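Local coordinates for GH5 (Bacteroidetes bacterium AC2a, PDB 4YHE), which probably hydrolyses the beta-1,4-glucosidic bonds of cellulose, as a family 5 glycoside hydrolase with a TIM-barrel fold, at residues 86-91 with 98-103; 148-153 with 157-162. All blocks are in the same frame, centred on the assembly; numbering follows the deposited sequence.

How the contacts relate
From the N terminus, contact 1 comes first: six residues, the last of helix 78-93 and the first of strand 97-101 among them, separate its two segments, and the chain folds back so that 98-103 packs against 86-91. The chain then passes through helix 129-149, and contact 2 closes a shorter return, with three residues between 148-153 and 157-162. The two are in series, neither nested nor crossing, each joining the end of an outer helix to the barrel strand that follows. Their centres lie about 9 Å apart because strands 97-101 and 157-160 are parallel neighbours in the eight-stranded barrel; Val98 O and Val158 N, 2.7 Å apart in a probable backbone hydrogen bond, join them.

Contact 1: 86-91 with 98-103; sequences ELVHMA and VIINIH
Val98 meets two residues one helical turn apart, Val88 and Ala91. Its CG2 lies 3.4 Å from Ala91 CB, tighter than a usual carbon-carbon contact, and also approaches the backbone of the helix, at 4.0 Å from Val88 O. The other branch, CG1, stands anti to the backbone N (chi1 177°) and is 4.1 Å from Val88 CG2. CG2 therefore spans Ala91 CB and the Val88 carbonyl oxygen, while CG1 is the branch that faces the Val88 side chain. The pairing is apolar, and all four touching residues are buried. Two residues on, Ile100 again directs its CB at the helix, and its CG2 branch comes within 3.8 Å of Val88 CG2; these side chains cross at about a right angle. Val88 CG2 is thus shared by Val98 and Ile100.

The segment axes run at 163° to each other with a closest approach of 9.3 Å, as expected for the second half of a beta-alpha-beta unit, here strand 57-60, helix 78-93 and strand 97-101 of the TIM barrel. Beyond the helix packing, Asn101 ND2 donates to His103 ND1 at 3.1 Å, with ND2 in the imidazole plane of His103 and ND1 11° out of the amide plane of Asn101. Glu160 OE2 also bonds Asn101 ND2, while Asn101 OD1 accepts from Val62 N.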
ATOM      1  N   GLU A  86      -7.072  15.105  11.176  1.00 21.12           N
ATOM      2  CA  GLU A  86      -7.768  16.004  10.237  1.00 23.10           C
ATOM      3  C   GLU A  86      -7.876  15.427   8.834  1.00 20.72           C
ATOM      4  O   GLU A  86      -8.946  15.465   8.207  1.00 17.97           O
ATOM      5  CB  GLU A  86      -7.077  17.382  10.174  1.00 27.58           C
ATOM      6  CG  GLU A  86      -7.425  18.300  11.340  1.00 34.19           C
ATOM      7  CD  GLU A  86      -8.331  19.488  10.956  1.00 42.76           C
ATOM      8  OE1 GLU A  86      -8.103  20.160   9.906  1.00 45.25           O
ATOM      9  OE2 GLU A  86      -9.269  19.771  11.737  1.00 52.32           O
ATOM     10  N   LEU A  87      -6.773  14.878   8.339  1.00 18.75           N
ATOM     11  CA  LEU A  87      -6.773  14.273   6.988  1.00 18.16           C
ATOM     12  C   LEU A  87      -7.757  13.103   6.871  1.00 17.67           C
ATOM     13  O   LEU A  87      -8.524  13.008   5.894  1.00 16.37           O
ATOM     14  CB  LEU A  87      -5.367  13.787   6.654  1.00 18.59           C
ATOM     15  CG  LEU A  87      -4.333  14.899   6.464  1.00 18.78           C
ATOM     16  CD1 LEU A  87      -2.950  14.295   6.505  1.00 18.80           C
ATOM     17  CD2 LEU A  87      -4.598  15.626   5.159  1.00 19.03           C
ATOM     18  N   VAL A  88      -7.719  12.233   7.880  1.00 17.80           N
ATOM     19  CA  VAL A  88      -8.611  11.090   7.976  1.00 19.23           C
ATOM     20  C   VAL A  88     -10.060  11.561   7.860  1.00 19.12           C
ATOM     21  O   VAL A  88     -10.871  10.996   7.125  1.00 17.90           O
ATOM     22  CB  VAL A  88      -8.355  10.359   9.320  1.00 20.33           C
ATOM     23  CG1 VAL A  88      -9.497   9.468   9.738  1.00 21.27           C
ATOM     24  CG2 VAL A  88      -7.083   9.543   9.236  1.00 21.14           C
ATOM     25  N   HIS A  89     -10.381  12.632   8.578  1.00 19.31           N
ATOM     26  CA  HIS A  89     -11.770  13.119   8.584  1.00 19.93           C
ATOM     27  C   HIS A  89     -12.173  13.909   7.356  1.00 20.85           C
ATOM     28  O   HIS A  89     -13.350  13.870   6.965  1.00 21.85           O
ATOM     29  CB  HIS A  89     -12.066  13.804   9.932  1.00 20.31           C
ATOM     30  CG  HIS A  89     -12.199  12.829  11.055  1.00 21.13           C
ATOM     31  ND1 HIS A  89     -11.168  12.536  11.927  1.00 21.41           N
ATOM     32  CD2 HIS A  89     -13.226  12.008  11.398  1.00 22.17           C
ATOM     33  CE1 HIS A  89     -11.573  11.614  12.780  1.00 21.89           C
ATOM     34  NE2 HIS A  89     -12.815  11.275  12.477  1.00 21.68           N
ATOM     35  N   MET A  90     -11.216  14.555   6.666  1.00 20.00           N
ATOM     36  CA  MET A  90     -11.498  15.091   5.321  1.00 20.73           C
ATOM     37  C   MET A  90     -11.858  13.971   4.343  1.00 20.96           C
ATOM     38  O   MET A  90     -12.823  14.072   3.568  1.00 17.88           O
ATOM     39  CB  MET A  90     -10.303  15.863   4.749  1.00 20.98           C
ATOM     40  CG  MET A  90      -9.876  17.107   5.512  1.00 22.78           C
ATOM     41  SD  MET A  90      -8.367  17.786   4.793  1.00 24.47           S
ATOM     42  CE  MET A  90      -8.085  19.262   5.771  1.00 24.97           C
ATOM     43  N   ALA A  91     -11.054  12.903   4.368  1.00 20.10           N
ATOM     44  CA  ALA A  91     -11.308  11.725   3.547  1.00 19.54           C
ATOM     45  C   ALA A  91     -12.708  11.134   3.816  1.00 19.48           C
ATOM     46  O   ALA A  91     -13.435  10.797   2.872  1.00 19.46           O
ATOM     47  CB  ALA A  91     -10.241  10.674   3.815  1.00 19.22           C
ATOM     48  N   VAL A  98     -10.545   4.677   4.444  1.00 16.35           N
ATOM     49  CA  VAL A  98      -9.247   5.306   4.754  1.00 17.08           C
ATOM     50  C   VAL A  98      -8.336   4.309   5.414  1.00 16.04           C
ATOM     51  O   VAL A  98      -8.755   3.639   6.338  1.00 16.35           O
ATOM     52  CB  VAL A  98      -9.433   6.503   5.720  1.00 17.29           C
ATOM     53  CG1 VAL A  98      -8.086   7.144   6.117  1.00 17.97           C
ATOM     54  CG2 VAL A  98     -10.380   7.525   5.112  1.00 18.04           C
ATOM     55  N   ILE A  99      -7.092   4.205   4.943  1.00 15.57           N
ATOM     56  CA  ILE A  99      -6.066   3.407   5.600  1.00 15.37           C
ATOM     57  C   ILE A  99      -4.956   4.341   6.096  1.00 15.06           C
ATOM     58  O   ILE A  99      -4.511   5.206   5.344  1.00 14.97           O
ATOM     59  CB  ILE A  99      -5.423   2.425   4.581  1.00 16.31           C
ATOM     60  CG1 ILE A  99      -6.482   1.558   3.926  1.00 16.29           C
ATOM     61  CG2 ILE A  99      -4.377   1.534   5.216  1.00 15.31           C
ATOM     62  CD1 ILE A  99      -5.964   0.834   2.686  1.00 17.43           C
ATOM     63  N   ILE A 100      -4.534   4.179   7.345  1.00 14.01           N
ATOM     64  CA  ILE A 100      -3.326   4.839   7.871  1.00 15.18           C
ATOM     65  C   ILE A 100      -2.396   3.771   8.379  1.00 15.01           C
ATOM     66  O   ILE A 100      -2.828   2.656   8.625  1.00 16.23           O
ATOM     67  CB  ILE A 100      -3.636   5.844   8.990  1.00 14.96           C
ATOM     68  CG1 ILE A 100      -4.398   5.187  10.177  1.00 16.08           C
ATOM     69  CG2 ILE A 100      -4.452   6.987   8.406  1.00 14.92           C
ATOM     70  CD1 ILE A 100      -4.500   6.084  11.392  1.00 17.64           C
ATOM     71  N   ASN A 101      -1.124   4.111   8.558  1.00 15.98           N
ATOM     72  CA  ASN A 101      -0.113   3.115   8.879  1.00 15.13           C
ATOM     73  C   ASN A 101       1.070   3.689   9.637  1.00 15.52           C
ATOM     74  O   ASN A 101       1.063   4.868  10.046  1.00 15.26           O
ATOM     75  CB  ASN A 101       0.340   2.391   7.572  1.00 15.23           C
ATOM     76  CG  ASN A 101       1.269   3.221   6.703  1.00 15.58           C
ATOM     77  OD1 ASN A 101       1.548   4.381   6.993  1.00 15.28           O
ATOM     78  ND2 ASN A 101       1.748   2.616   5.603  1.00 16.34           N
ATOM     79  N   ILE A 102       2.066   2.842   9.840  1.00 16.90           N
ATOM     80  CA  ILE A 102       3.421   3.255  10.173  1.00 16.94           C
ATOM     81  C   ILE A 102       4.257   2.999   8.907  1.00 17.25           C
ATOM     82  O   ILE A 102       4.363   1.858   8.419  1.00 18.06           O
ATOM     83  CB  ILE A 102       3.952   2.458  11.369  1.00 17.57           C
ATOM     84  CG1 ILE A 102       3.126   2.772  12.620  1.00 18.33           C
ATOM     85  CG2 ILE A 102       5.414   2.743  11.612  1.00 18.31           C
ATOM     86  CD1 ILE A 102       3.675   2.128  13.879  1.00 18.94           C
ATOM     87  N   HIS A 103       4.834   4.057   8.346  1.00 16.70           N
ATOM     88  CA  HIS A 103       5.449   3.955   7.036  1.00 15.13           C
ATOM     89  C   HIS A 103       6.995   3.992   7.111  1.00 16.34           C
ATOM     90  O   HIS A 103       7.586   2.966   7.412  1.00 15.69           O
ATOM     91  CB  HIS A 103       4.874   5.012   6.114  1.00 15.11           C
ATOM     92  CG  HIS A 103       4.988   4.678   4.665  1.00 16.91           C
ATOM     93  ND1 HIS A 103       4.074   3.869   4.011  1.00 15.46           N
ATOM     94  CD2 HIS A 103       5.883   5.069   3.722  1.00 15.74           C
ATOM     95  CE1 HIS A 103       4.422   3.752   2.747  1.00 15.52           C
ATOM     96  NE2 HIS A 103       5.489   4.500   2.534  1.00 16.28           N
TER

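Contact 2: 148-153 with 157-162; sequences KRFAND and LVFETL
Phe150 and Leu157 carry the contact, and the phenylalanine can be followed outward from its first carbon. Its CB is 3.6 Å from Leu157 CD2 and 4.1 Å from Phe159 CZ; seen from Phe159, this CB sits at the ring edge, near the ring plane. CG follows at 3.7 Å from the same Leu157 CD2, a methyl that lies oblique to the Phe150 ring. CD1 keeps nearly that spacing, 3.8 Å from Leu157 CD2, and has Asp153 OD2 at the ring edge, in plane. One face of the ring is covered by Arg149 CG, 4.2 Å above the plane and over its centre. On the far face Phe150 CE2 meets Ile100 CD1 of the adjacent strand at 3.8 Å, and CZ, at the tip, turns that same side to Val88 CG2. The Phe150 side chain also touches Asp85 of helix 78-93.

Leu157 reaches across with CG anti to its backbone N (chi1 177°), and CD2 serves Asp153 as well, at 4.0 Å from its CB. Asp153 is brought back by a type I turn from Phe150, closed by Asp153 N donating to Phe150 O at 2.9 Å. Its carboxylate OD1 accepts from His89 NE2, linking the turn to helix 78-93. The cluster lies between helix 78-93, the end of helix 129-149 and strands 97-101 and 157-160, with Phe159 leading on to Ile197 of helix 181-199.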
ATOM      1  N   LYS A 148      -6.395   5.044  20.406  1.00 23.46           N
ATOM      2  CA  LYS A 148      -7.159   5.871  21.358  1.00 24.97           C
ATOM      3  C   LYS A 148      -7.684   7.149  20.727  1.00 25.07           C
ATOM      4  O   LYS A 148      -8.808   7.537  21.001  1.00 24.65           O
ATOM      5  CB  LYS A 148      -6.344   6.178  22.595  1.00 28.02           C
ATOM      6  CG  LYS A 148      -6.351   4.998  23.549  1.00 32.41           C
ATOM      7  CD  LYS A 148      -5.391   5.212  24.707  1.00 34.71           C
ATOM      8  CE  LYS A 148      -5.240   3.940  25.531  1.00 36.80           C
ATOM      9  NZ  LYS A 148      -3.984   4.033  26.315  1.00 37.22           N
ATOM     10  N   ARG A 149      -6.919   7.767  19.828  1.00 23.68           N
ATOM     11  CA  ARG A 149      -7.406   8.956  19.122  1.00 24.41           C
ATOM     12  C   ARG A 149      -8.637   8.638  18.277  1.00 23.67           C
ATOM     13  O   ARG A 149      -9.580   9.447  18.182  1.00 23.38           O
ATOM     14  CB  ARG A 149      -6.288   9.528  18.238  1.00 25.40           C
ATOM     15  CG  ARG A 149      -6.606  10.858  17.622  1.00 27.92           C
ATOM     16  CD  ARG A 149      -6.559  11.955  18.688  1.00 30.06           C
ATOM     17  NE  ARG A 149      -6.571  13.178  17.967  1.00 35.28           N
ATOM     18  CZ  ARG A 149      -5.695  14.157  18.018  1.00 29.02           C
ATOM     19  NH1 ARG A 149      -4.670  14.200  18.865  1.00 27.22           N
ATOM     20  NH2 ARG A 149      -5.922  15.146  17.200  1.00 30.81           N
ATOM     21  N   PHE A 150      -8.638   7.458  17.657  1.00 22.91           N
ATOM     22  CA  PHE A 150      -9.639   7.105  16.642  1.00 23.54           C
ATOM     23  C   PHE A 150     -10.704   6.116  17.146  1.00 23.56           C
ATOM     24  O   PHE A 150     -11.442   5.515  16.370  1.00 20.89           O
ATOM     25  CB  PHE A 150      -8.911   6.568  15.382  1.00 23.53           C
ATOM     26  CG  PHE A 150      -8.058   7.604  14.696  1.00 23.93           C
ATOM     27  CD1 PHE A 150      -8.644   8.694  14.097  1.00 24.03           C
ATOM     28  CD2 PHE A 150      -6.667   7.498  14.674  1.00 22.80           C
ATOM     29  CE1 PHE A 150      -7.886   9.664  13.492  1.00 24.51           C
ATOM     30  CE2 PHE A 150      -5.901   8.460  14.063  1.00 24.27           C
ATOM     31  CZ  PHE A 150      -6.498   9.553  13.482  1.00 26.20           C
ATOM     32  N   ALA A 151     -10.803   5.996  18.459  1.00 23.81           N
ATOM     33  CA  ALA A 151     -11.685   5.023  19.100  1.00 24.25           C
ATOM     34  C   ALA A 151     -13.160   5.207  18.756  1.00 25.64           C
ATOM     35  O   ALA A 151     -13.923   4.238  18.787  1.00 27.50           O
ATOM     36  CB  ALA A 151     -11.474   5.063  20.611  1.00 25.16           C
ATOM     37  N   ASN A 152     -13.562   6.419  18.369  1.00 26.67           N
ATOM     38  CA  ASN A 152     -14.942   6.674  17.967  1.00 28.40           C
ATOM     39  C   ASN A 152     -15.179   6.587  16.474  1.00 27.72           C
ATOM     40  O   ASN A 152     -16.300   6.815  16.008  1.00 28.80           O
ATOM     41  CB  ASN A 152     -15.380   8.053  18.465  1.00 32.94           C
ATOM     42  CG  ASN A 152     -15.276   8.191  19.977  1.00 37.24           C
ATOM     43  OD1 ASN A 152     -15.452   7.224  20.740  1.00 40.35           O
ATOM     44  ND2 ASN A 152     -14.991   9.399  20.421  1.00 41.06           N
ATOM     45  N   ASP A 153     -14.136   6.261  15.704  1.00 25.12           N
ATOM     46  CA  ASP A 153     -14.277   6.135  14.258  1.00 24.22           C
ATOM     47  C   ASP A 153     -14.406   4.664  13.850  1.00 23.65           C
ATOM     48  O   ASP A 153     -13.571   3.825  14.213  1.00 22.54           O
ATOM     49  CB  ASP A 153     -13.081   6.811  13.568  1.00 21.79           C
ATOM     50  CG  ASP A 153     -12.997   8.281  13.897  1.00 22.20           C
ATOM     51  OD1 ASP A 153     -13.935   8.999  13.522  1.00 20.21           O
ATOM     52  OD2 ASP A 153     -12.020   8.718  14.524  1.00 21.58           O
ATOM     53  N   LEU A 157     -12.502   3.338   8.678  1.00 18.57           N
ATOM     54  CA  LEU A 157     -11.083   3.615   8.993  1.00 18.39           C
ATOM     55  C   LEU A 157     -10.344   2.291   9.268  1.00 18.40           C
ATOM     56  O   LEU A 157     -10.682   1.573  10.203  1.00 20.22           O
ATOM     57  CB  LEU A 157     -10.958   4.548  10.196  1.00 18.16           C
ATOM     58  CG  LEU A 157      -9.537   4.881  10.692  1.00 18.89           C
ATOM     59  CD1 LEU A 157      -8.733   5.519   9.568  1.00 18.70           C
ATOM     60  CD2 LEU A 157      -9.554   5.780  11.905  1.00 19.35           C
ATOM     61  N   VAL A 158      -9.346   1.995   8.427  1.00 18.35           N
ATOM     62  CA  VAL A 158      -8.530   0.780   8.490  1.00 16.46           C
ATOM     63  C   VAL A 158      -7.142   1.138   9.009  1.00 15.89           C
ATOM     64  O   VAL A 158      -6.580   2.163   8.617  1.00 15.50           O
ATOM     65  CB  VAL A 158      -8.365   0.163   7.081  1.00 17.28           C
ATOM     66  CG1 VAL A 158      -7.439  -1.056   7.095  1.00 17.57           C
ATOM     67  CG2 VAL A 158      -9.704  -0.197   6.437  1.00 17.41           C
ATOM     68  N   PHE A 159      -6.613   0.333   9.915  1.00 15.52           N
ATOM     69  CA  PHE A 159      -5.237   0.483  10.352  1.00 16.71           C
ATOM     70  C   PHE A 159      -4.387  -0.569   9.634  1.00 16.75           C
ATOM     71  O   PHE A 159      -4.731  -1.759   9.651  1.00 17.75           O
ATOM     72  CB  PHE A 159      -5.074   0.257  11.853  1.00 17.99           C
ATOM     73  CG  PHE A 159      -5.714   1.296  12.733  1.00 18.78           C
ATOM     74  CD1 PHE A 159      -6.182   2.492  12.237  1.00 18.91           C
ATOM     75  CD2 PHE A 159      -5.812   1.065  14.094  1.00 19.77           C
ATOM     76  CE1 PHE A 159      -6.761   3.421  13.077  1.00 19.52           C
ATOM     77  CE2 PHE A 159      -6.383   1.992  14.954  1.00 20.43           C
ATOM     78  CZ  PHE A 159      -6.860   3.175  14.441  1.00 21.40           C
ATOM     79  N   GLU A 160      -3.277  -0.135   9.038  1.00 15.41           N
ATOM     80  CA  GLU A 160      -2.299  -1.028   8.441  1.00 15.18           C
ATOM     81  C   GLU A 160      -1.057  -0.990   9.335  1.00 15.24           C
ATOM     82  O   GLU A 160      -0.505   0.082   9.574  1.00 15.99           O
ATOM     83  CB  GLU A 160      -2.012  -0.573   7.031  1.00 15.34           C
ATOM     84  CG  GLU A 160      -0.918  -1.326   6.297  1.00 15.79           C
ATOM     85  CD  GLU A 160      -0.627  -0.661   4.963  1.00 16.45           C
ATOM     86  OE1 GLU A 160      -1.467  -0.755   4.018  1.00 16.41           O
ATOM     87  OE2 GLU A 160       0.433  -0.002   4.897  1.00 17.84           O
ATOM     88  N   THR A 161      -0.656  -2.149   9.849  1.00 14.96           N
ATOM     89  CA  THR A 161       0.266  -2.213  10.980  1.00 15.88           C
ATOM     90  C   THR A 161       1.636  -1.613  10.718  1.00 17.41           C
ATOM     91  O   THR A 161       2.209  -0.957  11.606  1.00 19.42           O
ATOM     92  CB  THR A 161       0.479  -3.656  11.475  1.00 16.49           C
ATOM     93  OG1 THR A 161       0.852  -4.518  10.397  1.00 17.10           O
ATOM     94  CG2 THR A 161      -0.780  -4.183  12.092  1.00 16.71           C
ATOM     95  N   LEU A 162       2.165  -1.920   9.539  1.00 16.24           N
ATOM     96  CA  LEU A 162       3.529  -1.629   9.125  1.00 18.88           C
ATOM     97  C   LEU A 162       3.512  -1.490   7.610  1.00 17.32           C
ATOM     98  O   LEU A 162       2.523  -1.843   6.968  1.00 17.09           O
ATOM     99  CB  LEU A 162       4.449  -2.797   9.463  1.00 20.36           C
ATOM    100  CG  LEU A 162       4.428  -3.277  10.906  1.00 21.25           C
ATOM    101  CD1 LEU A 162       5.177  -4.590  11.032  1.00 23.09           C
ATOM    102  CD2 LEU A 162       5.105  -2.221  11.750  1.00 23.67           C
TER